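Long-range contacts in glutamate--tRNA ligase (Methanothermobacter thermautotrophicus, PDB 3AII), which probably attaches glutamate to its tRNA in two steps, activating the amino acid with ATP and then transferring it to the acceptor end of the tRNA: residues Y176-E180 with W222-F226; K181-G187 with L306-G311; Y189-C193 with C208-S212; A233-T239 with D250-I256. One frame throughout, in Å; residues are numbered along the deposited sequence. Where two conformers were deposited one is given.

Contact 1: residues Y176-E180 with W222-F226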
loop_
_atom_site.group_PDB
_atom_site.type_symbol
_atom_site.label_atom_id
_atom_site.label_comp_id
_atom_site.label_asym_id
_atom_site.label_seq_id
_atom_site.Cartn_x
_atom_site.Cartn_y
_atom_site.Cartn_z
ATOM N N TYR A 176 21.572 1.362 24.039
ATOM C CA TYR A 176 22.911 1.259 24.639
ATOM C C TYR A 176 22.819 0.801 26.093
ATOM O O TYR A 176 23.588 -0.047 26.534
ATOM C CB TYR A 176 23.638 2.607 24.553
ATOM C CG TYR A 176 23.880 3.126 23.147
ATOM C CD1 TYR A 176 23.874 2.277 22.041
ATOM C CD2 TYR A 176 24.131 4.475 22.932
ATOM C CE1 TYR A 176 24.084 2.770 20.766
ATOM C CE2 TYR A 176 24.338 4.981 21.664
ATOM C CZ TYR A 176 24.329 4.124 20.581
ATOM O OH TYR A 176 24.565 4.649 19.330
ATOM N N GLU A 177 21.866 1.370 26.828
ATOM C CA GLU A 177 21.612 0.996 28.220
ATOM C C GLU A 177 21.342 -0.497 28.332
ATOM O O GLU A 177 21.918 -1.201 29.193
ATOM C CB GLU A 177 20.404 1.774 28.761
ATOM C CG GLU A 177 20.048 1.442 30.207
ATOM C CD GLU A 177 18.706 2.029 30.623
ATOM O OE1 GLU A 177 18.223 2.957 29.936
ATOM O OE2 GLU A 177 18.130 1.559 31.630
ATOM N N TYR A 178 20.470 -0.997 27.465
ATOM C CA TYR A 178 20.119 -2.407 27.536
ATOM C C TYR A 178 21.181 -3.325 26.948
ATOM O O TYR A 178 21.221 -4.490 27.286
ATOM C CB TYR A 178 18.696 -2.678 27.013
ATOM C CG TYR A 178 17.713 -2.226 28.060
ATOM C CD1 TYR A 178 17.382 -3.057 29.117
ATOM C CD2 TYR A 178 17.208 -0.934 28.053
ATOM C CE1 TYR A 178 16.529 -2.633 30.118
ATOM C CE2 TYR A 178 16.357 -0.496 29.070
ATOM C CZ TYR A 178 16.028 -1.365 30.091
ATOM O OH TYR A 178 15.182 -0.954 31.098
ATOM N N THR A 179 22.044 -2.794 26.084
ATOM C CA THR A 179 23.232 -3.552 25.675
ATOM C C THR A 179 24.156 -3.777 26.875
ATOM O O THR A 179 24.652 -4.889 27.083
ATOM C CB THR A 179 24.001 -2.832 24.556
ATOM O OG1 THR A 179 23.185 -2.821 23.377
ATOM C CG2 THR A 179 25.310 -3.556 24.243
ATOM N N GLU A 180 24.411 -2.716 27.636
ATOM C CA GLU A 180 25.247 -2.809 28.845
ATOM C C GLU A 180 24.628 -3.770 29.866
ATOM O O GLU A 180 25.326 -4.574 30.477
ATOM C CB GLU A 180 25.486 -1.426 29.462
ATOM C CG GLU A 180 26.289 -0.490 28.555
ATOM C CD GLU A 180 27.131 0.526 29.318
ATOM O OE1 GLU A 180 26.870 0.752 30.522
ATOM O OE2 GLU A 180 28.061 1.096 28.705
ATOM N N TRP A 222 32.909 -2.628 24.404
ATOM C CA TRP A 222 31.657 -1.983 24.005
ATOM C C TRP A 222 31.882 -0.489 23.866
ATOM O O TRP A 222 31.518 0.115 22.852
ATOM C CB TRP A 222 30.539 -2.295 25.018
ATOM C CG TRP A 222 29.327 -1.386 24.961
ATOM C CD1 TRP A 222 28.880 -0.548 25.950
ATOM C CD2 TRP A 222 28.427 -1.222 23.864
ATOM N NE1 TRP A 222 27.761 0.119 25.541
ATOM C CE2 TRP A 222 27.453 -0.270 24.262
ATOM C CE3 TRP A 222 28.341 -1.785 22.586
ATOM C CZ2 TRP A 222 26.405 0.123 23.435
ATOM C CZ3 TRP A 222 27.301 -1.386 21.753
ATOM C CH2 TRP A 222 26.348 -0.441 22.180
ATOM N N ARG A 223 32.519 0.111 24.867
ATOM C CA ARG A 223 32.725 1.553 24.850
ATOM C C ARG A 223 33.651 1.936 23.707
ATOM O O ARG A 223 33.505 2.996 23.088
ATOM C CB ARG A 223 33.262 2.026 26.208
ATOM C CG ARG A 223 32.181 1.983 27.278
ATOM C CD ARG A 223 32.635 2.607 28.598
ATOM N NE ARG A 223 31.498 2.766 29.504
ATOM C CZ ARG A 223 31.462 2.320 30.755
ATOM N NH1 ARG A 223 32.510 1.690 31.272
ATOM N NH2 ARG A 223 30.378 2.512 31.494
ATOM N N GLU A 224 34.563 1.033 23.375
ATOM C CA GLU A 224 35.502 1.294 22.296
ATOM C C GLU A 224 34.825 1.318 20.931
ATOM O O GLU A 224 35.280 2.020 20.026
ATOM C CB GLU A 224 36.610 0.249 22.292
ATOM C CG GLU A 224 37.519 0.325 23.499
ATOM C CD GLU A 224 38.525 -0.804 23.509
ATOM O OE1 GLU A 224 39.234 -0.956 24.523
ATOM O OE2 GLU A 224 38.590 -1.538 22.497
ATOM N N MET A 225 33.736 0.566 20.784
ATOM C CA MET A 225 33.030 0.512 19.500
ATOM C C MET A 225 32.630 1.890 19.003
ATOM O O MET A 225 32.510 2.114 17.809
ATOM C CB MET A 225 31.799 -0.395 19.582
ATOM C CG MET A 225 32.141 -1.874 19.634
ATOM S SD MET A 225 30.689 -2.958 19.730
ATOM C CE MET A 225 29.858 -2.591 18.188
ATOM N N PHE A 226 32.461 2.826 19.929
ATOM C CA PHE A 226 31.989 4.147 19.583
ATOM C C PHE A 226 33.025 4.983 18.844
ATOM O O PHE A 226 32.697 6.050 18.314
ATOM C CB PHE A 226 31.479 4.852 20.845
ATOM C CG PHE A 226 30.158 4.320 21.309
ATOM C CD1 PHE A 226 30.080 3.093 21.957
ATOM C CD2 PHE A 226 28.985 5.012 21.034
ATOM C CE1 PHE A 226 28.851 2.585 22.362
ATOM C CE2 PHE A 226 27.764 4.512 21.434
ATOM C CZ PHE A 226 27.696 3.293 22.099
HETATM O O HOH W 1 26.543 2.376 26.549
#
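Phe226 drives its CE2-CZ edge into one face of the Tyr176 ring, an edge-to-face pair with centroids 4.8 Å apart and planes at 84°. Its CZ stands over the middle of the phenol ring, whose hydroxyl reaches past the contact to Val270 O. Tyr176 also meets the indole of Trp222 obliquely, Tyr176 CD1 lying 3.6 Å from Trp222 CZ2. The three rings form an aromatic cluster where helix 172-184 meets helix 215-224 and the residues after it, in the zinc-bearing part of this class I synthetase. Trp222 suits the centre because its broad indole can be gripped on two faces at once: Thr179 CG2 sits 3.6 Å from the centroid of the six-membered ring, almost exactly on the normal, while Phe226 CE1 covers the opposite face. Thr179 presents that methyl by holding CG2 anti to the backbone N, which turns OG1 back to Tyr175 O within the helix. At the polar edge of the indole, one water accepts from Trp222 NE1 at 2.8 Å and donates to Glu180 OE2. The extended Glu180 side chain puts this oxygen 3.9 Å from Arg223 NH2, a long salt bridge well out of the guanidinium plane, acting by charge alone.

Contact 2: residues K181-G187 with L306-G311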
loop_
_atom_site.group_PDB
_atom_site.type_symbol
_atom_site.label_atom_id
_atom_site.label_comp_id
_atom_site.label_asym_id
_atom_site.label_seq_id
_atom_site.Cartn_x
_atom_site.Cartn_y
_atom_site.Cartn_z
ATOM N N LYS A 181 23.310 -3.709 30.027
ATOM C CA LYS A 181 22.644 -4.605 30.970
ATOM C C LYS A 181 22.738 -6.054 30.512
ATOM O O LYS A 181 22.955 -6.961 31.328
ATOM C CB LYS A 181 21.176 -4.200 31.170
ATOM C CG LYS A 181 21.016 -2.977 32.079
ATOM C CD LYS A 181 19.554 -2.583 32.247
ATOM C CE LYS A 181 19.423 -1.321 33.102
ATOM N NZ LYS A 181 18.008 -0.883 33.226
ATOM N N LEU A 182 22.584 -6.273 29.210
ATOM C CA LEU A 182 22.640 -7.614 28.661
ATOM C C LEU A 182 24.039 -8.204 28.857
ATOM O O LEU A 182 24.190 -9.373 29.190
ATOM C CB LEU A 182 22.276 -7.596 27.174
ATOM C CG LEU A 182 22.271 -8.920 26.409
ATOM C CD1 LEU A 182 21.280 -9.898 27.018
ATOM C CD2 LEU A 182 21.968 -8.685 24.923
ATOM N N ILE A 183 25.058 -7.391 28.606
ATOM C CA ILE A 183 26.442 -7.779 28.871
ATOM C C ILE A 183 26.695 -8.077 30.357
ATOM O O ILE A 183 27.364 -9.058 30.691
ATOM C CB ILE A 183 27.415 -6.688 28.364
ATOM C CG1 ILE A 183 27.386 -6.611 26.834
ATOM C CG2 ILE A 183 28.838 -6.953 28.851
ATOM C CD1 ILE A 183 28.220 -5.443 26.276
ATOM N N GLU A 184 26.150 -7.254 31.249
ATOM C CA GLU A 184 26.336 -7.504 32.681
ATOM C C GLU A 184 25.686 -8.807 33.115
ATOM O O GLU A 184 26.201 -9.515 33.993
ATOM C CB GLU A 184 25.825 -6.352 33.557
ATOM C CG GLU A 184 26.118 -6.663 35.040
ATOM C CD GLU A 184 26.050 -5.475 35.976
ATOM O OE1 GLU A 184 25.626 -4.382 35.544
ATOM O OE2 GLU A 184 26.428 -5.655 37.163
ATOM N N ARG A 185 24.560 -9.130 32.495
ATOM C CA ARG A 185 23.866 -10.377 32.782
ATOM C C ARG A 185 24.498 -11.577 32.086
ATOM O O ARG A 185 23.990 -12.686 32.189
ATOM C CB ARG A 185 22.389 -10.267 32.375
ATOM C CG ARG A 185 21.565 -9.365 33.293
ATOM C CD ARG A 185 20.079 -9.495 32.998
ATOM N NE ARG A 185 19.251 -9.204 34.161
ATOM C CZ ARG A 185 18.450 -10.088 34.749
ATOM N NH1 ARG A 185 18.360 -11.323 34.278
ATOM N NH2 ARG A 185 17.729 -9.733 35.803
ATOM N N GLY A 186 25.591 -11.353 31.364
ATOM C CA GLY A 186 26.278 -12.430 30.661
ATOM C C GLY A 186 25.589 -12.967 29.423
ATOM O O GLY A 186 25.796 -14.116 29.032
ATOM N N GLY A 187 24.774 -12.130 28.785
ATOM C CA GLY A 187 23.994 -12.566 27.649
ATOM C C GLY A 187 24.473 -12.044 26.313
ATOM O O GLY A 187 23.858 -12.306 25.287
ATOM N N LEU A 306 17.044 -13.073 24.022
ATOM C CA LEU A 306 17.174 -11.767 24.654
ATOM C C LEU A 306 16.266 -11.662 25.858
ATOM O O LEU A 306 16.699 -11.260 26.938
ATOM C CB LEU A 306 16.791 -10.661 23.675
ATOM C CG LEU A 306 17.790 -10.282 22.596
ATOM C CD1 LEU A 306 17.153 -9.237 21.698
ATOM C CD2 LEU A 306 19.059 -9.746 23.220
ATOM N N TYR A 307 14.996 -12.026 25.663
ATOM C CA TYR A 307 14.011 -11.997 26.740
ATOM C C TYR A 307 14.507 -12.885 27.876
ATOM O O TYR A 307 14.490 -12.500 29.032
ATOM C CB TYR A 307 12.645 -12.494 26.257
ATOM C CG TYR A 307 11.853 -11.509 25.416
ATOM C CD1 TYR A 307 11.090 -10.514 26.020
ATOM C CD2 TYR A 307 11.865 -11.588 24.031
ATOM C CE1 TYR A 307 10.345 -9.621 25.256
ATOM C CE2 TYR A 307 11.123 -10.683 23.246
ATOM C CZ TYR A 307 10.375 -9.707 23.878
ATOM O OH TYR A 307 9.636 -8.821 23.126
ATOM N N ARG A 308 14.962 -14.075 27.513
ATOM C CA ARG A 308 15.547 -15.021 28.463
ATOM C C ARG A 308 16.652 -14.398 29.312
ATOM O O ARG A 308 16.612 -14.412 30.558
ATOM C CB ARG A 308 16.140 -16.207 27.700
ATOM C CG ARG A 308 15.152 -17.265 27.270
ATOM C CD ARG A 308 15.908 -18.463 26.721
ATOM N NE ARG A 308 17.157 -18.683 27.449
ATOM C CZ ARG A 308 18.032 -19.637 27.151
ATOM N NH1 ARG A 308 19.146 -19.767 27.859
ATOM N NH2 ARG A 308 17.788 -20.464 26.147
ATOM N N HIS A 309 17.660 -13.862 28.634
ATOM C CA HIS A 309 18.824 -13.309 29.302
ATOM C C HIS A 309 18.503 -12.129 30.192
ATOM O O HIS A 309 19.135 -11.950 31.227
ATOM C CB HIS A 309 19.891 -12.894 28.286
ATOM C CG HIS A 309 20.644 -14.042 27.701
ATOM N ND1 HIS A 309 21.125 -15.080 28.471
ATOM C CD2 HIS A 309 21.027 -14.305 26.431
ATOM C CE1 HIS A 309 21.762 -15.940 27.697
ATOM N NE2 HIS A 309 21.721 -15.491 26.456
ATOM N N LEU A 310 17.525 -11.328 29.786
ATOM C CA LEU A 310 17.159 -10.134 30.546
ATOM C C LEU A 310 16.111 -10.418 31.633
ATOM O O LEU A 310 15.772 -9.536 32.432
ATOM C CB LEU A 310 16.696 -9.035 29.587
ATOM C CG LEU A 310 17.828 -8.438 28.735
ATOM C CD1 LEU A 310 17.277 -7.646 27.539
ATOM C CD2 LEU A 310 18.759 -7.574 29.580
ATOM N N GLY A 311 15.606 -11.644 31.659
ATOM C CA GLY A 311 14.609 -12.039 32.644
ATOM C C GLY A 311 13.234 -11.462 32.352
ATOM O O GLY A 311 12.500 -11.075 33.260
HETATM O O HOH W 2 22.179 -14.264 31.018
#
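This is a helix-to-helix contact between the C-terminal ends of helices 172-184 and 299-310, apolar on its inner side and polar toward the surface. Leu182 supplies the apolar part: CG anti to the backbone N (chi1 -180°) carries the branch toward the other helix, where CD2 meets Leu306 CD2 at 3.5 Å and CD1 lies 3.5 Å from His309 CB. Leu310 CG lies beside the same CD1; a leucine's branched end lets one side chain touch several neighbours at once. Both helices end in Schellman motifs, closed by Gly186 and Gly311 at positive phi, a conformation glycine adopts easily. One residue past the first of these, Gly187 lays its CA over the centre of the His309 imidazole, 3.7 Å from the centroid, a CH-pi contact; glycine, with no side chain, lets the backbone lie directly on the ring. The ring is fixed from both nitrogens: NE2 binds Lys238 O, and ND1 shares a water with Arg185 O. Arg185 NH1 donates to His309 O at 3.2 Å, the acceptor tilted 20° out of the guanidinium plane. Leu310 O lies over the centre of one guanidinium face; carbonyls at a helix C-terminus carry partial negative charge that probably attracts the arginine.

Contact 3: residues Y189-C193 with C208-S212. With ZN (zinc ion), chain D.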
loop_
_atom_site.group_PDB
_atom_site.type_symbol
_atom_site.label_atom_id
_atom_site.label_comp_id
_atom_site.label_asym_id
_atom_site.label_seq_id
_atom_site.Cartn_x
_atom_site.Cartn_y
_atom_site.Cartn_z
ATOM N N TYR A 189 28.305 -10.352 24.146
ATOM C CA TYR A 189 29.732 -10.073 24.168
ATOM C C TYR A 189 30.128 -9.251 22.962
ATOM O O TYR A 189 29.400 -9.223 21.964
ATOM C CB TYR A 189 30.542 -11.377 24.234
ATOM C CG TYR A 189 30.337 -12.365 23.104
ATOM C CD1 TYR A 189 29.225 -13.200 23.065
ATOM C CD2 TYR A 189 31.276 -12.485 22.087
ATOM C CE1 TYR A 189 29.058 -14.110 22.049
ATOM C CE2 TYR A 189 31.119 -13.400 21.074
ATOM C CZ TYR A 189 30.021 -14.209 21.051
ATOM O OH TYR A 189 29.873 -15.114 20.021
ATOM N N VAL A 190 31.265 -8.557 23.063
ATOM C CA VAL A 190 31.777 -7.816 21.913
ATOM C C VAL A 190 32.788 -8.652 21.152
ATOM O O VAL A 190 33.848 -9.000 21.683
ATOM C CB VAL A 190 32.411 -6.495 22.308
ATOM C CG1 VAL A 190 32.892 -5.764 21.046
ATOM C CG2 VAL A 190 31.403 -5.640 23.086
ATOM N N CYS A 191 32.451 -8.964 19.908
ATOM C CA CYS A 191 33.282 -9.829 19.086
ATOM C C CYS A 191 34.077 -9.006 18.092
ATOM O O CYS A 191 33.515 -8.265 17.279
ATOM C CB CYS A 191 32.429 -10.840 18.339
ATOM S SG CYS A 191 33.407 -11.990 17.349
ATOM N N THR A 192 35.397 -9.166 18.161
ATOM C CA THR A 192 36.323 -8.459 17.291
ATOM C C THR A 192 36.914 -9.389 16.231
ATOM O O THR A 192 37.838 -9.006 15.518
ATOM C CB THR A 192 37.486 -7.862 18.109
ATOM O OG1 THR A 192 38.034 -8.876 18.962
ATOM C CG2 THR A 192 36.997 -6.700 18.972
ATOM N N CYS A 193 36.387 -10.609 16.140
ATOM C CA CYS A 193 36.848 -11.587 15.150
ATOM C C CYS A 193 36.562 -11.121 13.737
ATOM O O CYS A 193 35.605 -10.395 13.502
ATOM C CB CYS A 193 36.159 -12.941 15.351
ATOM S SG CYS A 193 36.601 -13.812 16.876
ATOM N N CYS A 208 34.432 -18.512 19.917
ATOM C CA CYS A 208 35.596 -17.666 19.726
ATOM C C CYS A 208 36.078 -17.228 21.100
ATOM O O CYS A 208 35.396 -17.442 22.106
ATOM C CB CYS A 208 35.264 -16.450 18.854
ATOM S SG CYS A 208 34.218 -15.207 19.671
ATOM N N HIS A 209 37.255 -16.621 21.142
ATOM C CA HIS A 209 37.820 -16.144 22.396
ATOM C C HIS A 209 36.946 -15.082 23.066
ATOM O O HIS A 209 36.871 -15.012 24.291
ATOM C CB HIS A 209 39.233 -15.601 22.159
ATOM C CG HIS A 209 39.793 -14.845 23.321
ATOM N ND1 HIS A 209 40.189 -15.463 24.487
ATOM C CD2 HIS A 209 40.027 -13.524 23.494
ATOM C CE1 HIS A 209 40.641 -14.552 25.332
ATOM N NE2 HIS A 209 40.552 -13.368 24.756
ATOM N N CYS A 210 36.282 -14.260 22.255
ATOM C CA CYS A 210 35.518 -13.128 22.769
ATOM C C CYS A 210 34.396 -13.614 23.689
ATOM O O CYS A 210 33.996 -12.919 24.628
ATOM C CB CYS A 210 34.906 -12.333 21.609
ATOM S SG CYS A 210 36.057 -11.939 20.254
ATOM N N ARG A 211 33.888 -14.802 23.392
ATOM C CA ARG A 211 32.738 -15.346 24.104
ATOM C C ARG A 211 33.063 -15.665 25.559
ATOM O O ARG A 211 32.156 -15.850 26.369
ATOM C CB ARG A 211 32.224 -16.602 23.404
ATOM C CG ARG A 211 30.750 -16.886 23.646
ATOM C CD ARG A 211 30.358 -18.233 23.067
ATOM N NE ARG A 211 28.930 -18.323 22.759
ATOM C CZ ARG A 211 28.013 -18.862 23.559
ATOM N NH1 ARG A 211 28.361 -19.365 24.740
ATOM N NH2 ARG A 211 26.744 -18.902 23.174
ATOM N N SER A 212 34.352 -15.723 25.888
ATOM C CA SER A 212 34.775 -16.064 27.245
ATOM C C SER A 212 35.102 -14.844 28.102
ATOM O O SER A 212 35.404 -14.983 29.292
ATOM C CB SER A 212 35.989 -17.006 27.211
ATOM O OG SER A 212 37.146 -16.328 26.743
HETATM ZN ZN ZN D . 35.022 -13.214 18.543
HETATM O O HOH W 3 31.542 -17.754 19.788
#
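Cys191 and Cys193 face Cys208 and Cys210 across one zinc ion, which each sulfur binds at 2.4 Å. Cys191 SG, anti to its own N (chi1 -178°), and Cys208 SG, lying between its N and carbonyl carbon (chi1 71°), reach the same metal from their two segments with different first torsions. Cysteine suits all four places, since its short, soft sulfur binds zinc strongly. Two Cys-X-Cys pairs make a four-cysteine zinc site, the first at the end of strand 188-191 and the second in the loop before helix 215-224. Backbone N-H groups point at two of the sulfurs: Thr192 N donates to Cys210 SG across the segments at 3.5 Å, and Cys193 N to Cys191 SG within its own. Such bonds would be expected to disperse part of the thiolates' negative charge.

Beside the metal, the Tyr189 ring packs against the backbone of the 3-10 turn 210-212. Arg211 CA sits over the centre of one ring face, 3.9 Å from the centroid in a CH-pi contact, and Arg211 CG follows over the same face, 3.6 Å from Tyr189 CE1. Tyr189 CD2 packs on Cys210 CB at 3.7 Å, and Cys208 SG approaches the ring obliquely. Tyrosine suits the place because its ring packs on the turn while its hydroxyl is hydrogen-bonded, to Asp250 OD2 and to a water that donates to it and in turn accepts from Cys208 N. The extended Arg211 side chain carries its guanidinium on past the ring to the same Asp250 carboxylate.

Contact 4: residues A233-T239 with D250-I256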
loop_
_atom_site.group_PDB
_atom_site.type_symbol
_atom_site.label_atom_id
_atom_site.label_comp_id
_atom_site.label_asym_id
_atom_site.label_seq_id
_atom_site.Cartn_x
_atom_site.Cartn_y
_atom_site.Cartn_z
ATOM N N ALA A 233 33.715 -4.406 14.511
ATOM C CA ALA A 233 33.361 -5.135 15.724
ATOM C C ALA A 233 31.842 -5.156 15.810
ATOM O O ALA A 233 31.183 -4.249 15.318
ATOM C CB ALA A 233 33.953 -4.447 16.954
ATOM N N VAL A 234 31.301 -6.199 16.427
ATOM C CA VAL A 234 29.857 -6.297 16.637
ATOM C C VAL A 234 29.583 -6.764 18.063
ATOM O O VAL A 234 30.457 -7.341 18.724
ATOM C CB VAL A 234 29.203 -7.271 15.637
ATOM C CG1 VAL A 234 29.256 -6.680 14.229
ATOM C CG2 VAL A 234 29.891 -8.633 15.693
ATOM N N VAL A 235 28.385 -6.479 18.558
ATOM C CA VAL A 235 27.889 -7.162 19.744
ATOM C C VAL A 235 27.071 -8.368 19.300
ATOM O O VAL A 235 26.220 -8.256 18.404
ATOM C CB VAL A 235 27.005 -6.230 20.619
ATOM C CG1 VAL A 235 26.499 -6.971 21.861
ATOM C CG2 VAL A 235 27.779 -5.000 21.053
ATOM N N ARG A 236 27.349 -9.519 19.910
ATOM C CA ARG A 236 26.619 -10.756 19.631
ATOM C C ARG A 236 25.868 -11.224 20.862
ATOM O O ARG A 236 26.384 -11.159 21.969
ATOM C CB ARG A 236 27.594 -11.850 19.183
ATOM C CG ARG A 236 28.222 -11.556 17.835
ATOM C CD ARG A 236 29.175 -12.670 17.407
ATOM N NE ARG A 236 29.678 -12.402 16.056
ATOM C CZ ARG A 236 28.983 -12.620 14.944
ATOM N NH1 ARG A 236 27.759 -13.126 15.000
ATOM N NH2 ARG A 236 29.516 -12.341 13.763
ATOM N N VAL A 237 24.633 -11.666 20.661
ATOM C CA VAL A 237 23.843 -12.207 21.753
ATOM C C VAL A 237 24.284 -13.651 21.957
ATOM O O VAL A 237 24.404 -14.395 20.994
ATOM C CB VAL A 237 22.360 -12.175 21.403
ATOM C CG1 VAL A 237 21.527 -12.790 22.522
ATOM C CG2 VAL A 237 21.919 -10.732 21.123
ATOM N N LYS A 238 24.522 -14.057 23.199
ATOM C CA LYS A 238 24.878 -15.450 23.431
ATOM C C LYS A 238 23.622 -16.297 23.316
ATOM O O LYS A 238 22.670 -16.098 24.064
ATOM C CB LYS A 238 25.522 -15.627 24.811
ATOM C CG LYS A 238 26.856 -14.901 24.968
ATOM C CD LYS A 238 27.528 -15.202 26.313
ATOM C CE LYS A 238 28.823 -14.408 26.443
ATOM N NZ LYS A 238 29.625 -14.743 27.676
ATOM N N THR A 239 23.608 -17.225 22.362
ATOM C CA THR A 239 22.491 -18.151 22.236
ATOM C C THR A 239 23.000 -19.575 22.416
ATOM O O THR A 239 23.503 -19.912 23.478
ATOM C CB THR A 239 21.737 -17.974 20.911
ATOM O OG1 THR A 239 22.589 -18.317 19.811
ATOM C CG2 THR A 239 21.292 -16.516 20.770
ATOM N N ASP A 250 24.555 -17.189 18.094
ATOM C CA ASP A 250 25.161 -15.913 18.506
ATOM C C ASP A 250 24.958 -14.755 17.520
ATOM O O ASP A 250 25.917 -14.176 17.005
ATOM C CB ASP A 250 26.649 -16.085 18.824
ATOM C CG ASP A 250 26.887 -16.877 20.110
ATOM O OD1 ASP A 250 25.937 -17.525 20.600
ATOM O OD2 ASP A 250 28.015 -16.832 20.629
ATOM N N TRP A 251 23.699 -14.400 17.296
ATOM C CA TRP A 251 23.358 -13.390 16.309
ATOM C C TRP A 251 23.751 -11.977 16.752
ATOM O O TRP A 251 23.888 -11.694 17.948
ATOM C CB TRP A 251 21.865 -13.483 15.961
ATOM C CG TRP A 251 20.914 -13.345 17.124
ATOM C CD1 TRP A 251 20.412 -14.351 17.910
ATOM C CD2 TRP A 251 20.303 -12.131 17.589
ATOM N NE1 TRP A 251 19.558 -13.826 18.859
ATOM C CE2 TRP A 251 19.465 -12.470 18.675
ATOM C CE3 TRP A 251 20.386 -10.793 17.189
ATOM C CZ2 TRP A 251 18.713 -11.512 19.369
ATOM C CZ3 TRP A 251 19.642 -9.840 17.883
ATOM C CH2 TRP A 251 18.821 -10.205 18.964
ATOM N N VAL A 252 23.928 -11.097 15.770
ATOM C CA VAL A 252 24.422 -9.741 16.002
ATOM C C VAL A 252 23.331 -8.768 16.452
ATOM O O VAL A 252 22.305 -8.607 15.781
ATOM C CB VAL A 252 25.079 -9.184 14.725
ATOM C CG1 VAL A 252 25.466 -7.731 14.905
ATOM C CG2 VAL A 252 26.296 -10.012 14.362
ATOM N N SER A 253 23.565 -8.115 17.589
ATOM C CA SER A 253 22.618 -7.141 18.129
ATOM C C SER A 253 23.008 -5.693 17.876
ATOM O O SER A 253 22.140 -4.819 17.863
ATOM C CB SER A 253 22.414 -7.352 19.632
ATOM O OG SER A 253 23.630 -7.177 20.354
ATOM N N MET A 254 24.303 -5.422 17.715
ATOM C CA MET A 254 24.786 -4.048 17.481
ATOM C C MET A 254 25.900 -4.045 16.454
ATOM O O MET A 254 26.784 -4.907 16.507
ATOM C CB MET A 254 25.381 -3.434 18.757
ATOM C CG MET A 254 24.433 -3.056 19.847
ATOM S SD MET A 254 23.524 -1.551 19.354
ATOM C CE MET A 254 22.583 -1.180 20.829
ATOM N N ARG A 255 25.877 -3.059 15.557
ATOM C CA ARG A 255 26.929 -2.906 14.556
ATOM C C ARG A 255 27.375 -1.457 14.465
ATOM O O ARG A 255 26.706 -0.563 14.973
ATOM C CB ARG A 255 26.446 -3.375 13.188
ATOM C CG ARG A 255 25.234 -2.616 12.690
ATOM C CD ARG A 255 24.804 -3.032 11.305
ATOM N NE ARG A 255 23.737 -2.170 10.815
ATOM C CZ ARG A 255 23.112 -2.349 9.657
ATOM N NH1 ARG A 255 22.151 -1.514 9.284
ATOM N NH2 ARG A 255 23.448 -3.366 8.873
ATOM N N ILE A 256 28.510 -1.238 13.810
ATOM C CA ILE A 256 29.026 0.109 13.620
ATOM C C ILE A 256 28.739 0.524 12.181
ATOM O O ILE A 256 29.062 -0.217 11.258
ATOM C CB ILE A 256 30.546 0.155 13.872
ATOM C CG1 ILE A 256 30.875 -0.307 15.301
ATOM C CG2 ILE A 256 31.071 1.567 13.619
ATOM C CD1 ILE A 256 32.358 -0.616 15.544
HETATM O O HOH W 4 30.261 -3.301 12.826
#
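Val235 and Met254 form an antiparallel hydrogen-bonded pair, with Val235 N donating to Met254 O at 3.0 Å. In return Val235 O takes its strong bond from Ser253 N at 2.8 Å and only a weak one from Met254 N, because Ser253 and Met254 both face this one residue. Beyond the irregularity, Val237 N donates to Trp251 O at 2.8 Å.

Side chains add polar bonds. The extended Arg236 brings NH1 to within 2.9 Å of Asp250 O, in the guanidinium plane, while Val252 CG2 covers one face of that group; arginine fits here by joining a long apolar stem to a flat polar end. Asp250 OD1 receives Thr239 N at 2.9 Å from above the carboxylate plane, and its other oxygen serves Tyr189 and Arg211.

Apolar contacts lie on both faces of the sheet. Val235 CG2 runs alongside Met254 CB at 3.7 Å. Val237 points CG2 over the six-membered ring of Trp251, 3.7 Å from its centroid, and Thr239 CG2 meets the indole at CD1. Trp251 holds CG between its N and carbonyl carbon (chi1 57°), which folds the ring back over the neighbouring strand. On the Arg236 side, Val234 CB packs on Val252 CG1; beta-branched valines suit extended backbone. Two adjacent residues opposite one make a classic beta bulge, set in the middle pair of a four-stranded antiparallel sheet.

How the contacts relate
All four contacts lie within the catalytic domain, at one end of the elongated chain, with centres 10 to 16 Å apart. Helix 172-184 serves contacts 1 and 2 in succession, and the chain then enters strand 188-191, which opens contact 3. That strand borders 234-237, so contacts 3 and 4 share the antiparallel sheet. Contact 1 lies against this sheet through Trp222 and Val235, and contact 2 through Gly187 and Lys238. In sequence, contact 3 falls between the two halves of contact 1, contact 4 follows both, and the late helix 299-310 returns to complete contact 2. Zinc site, sheet and helices therefore form one continuous unit.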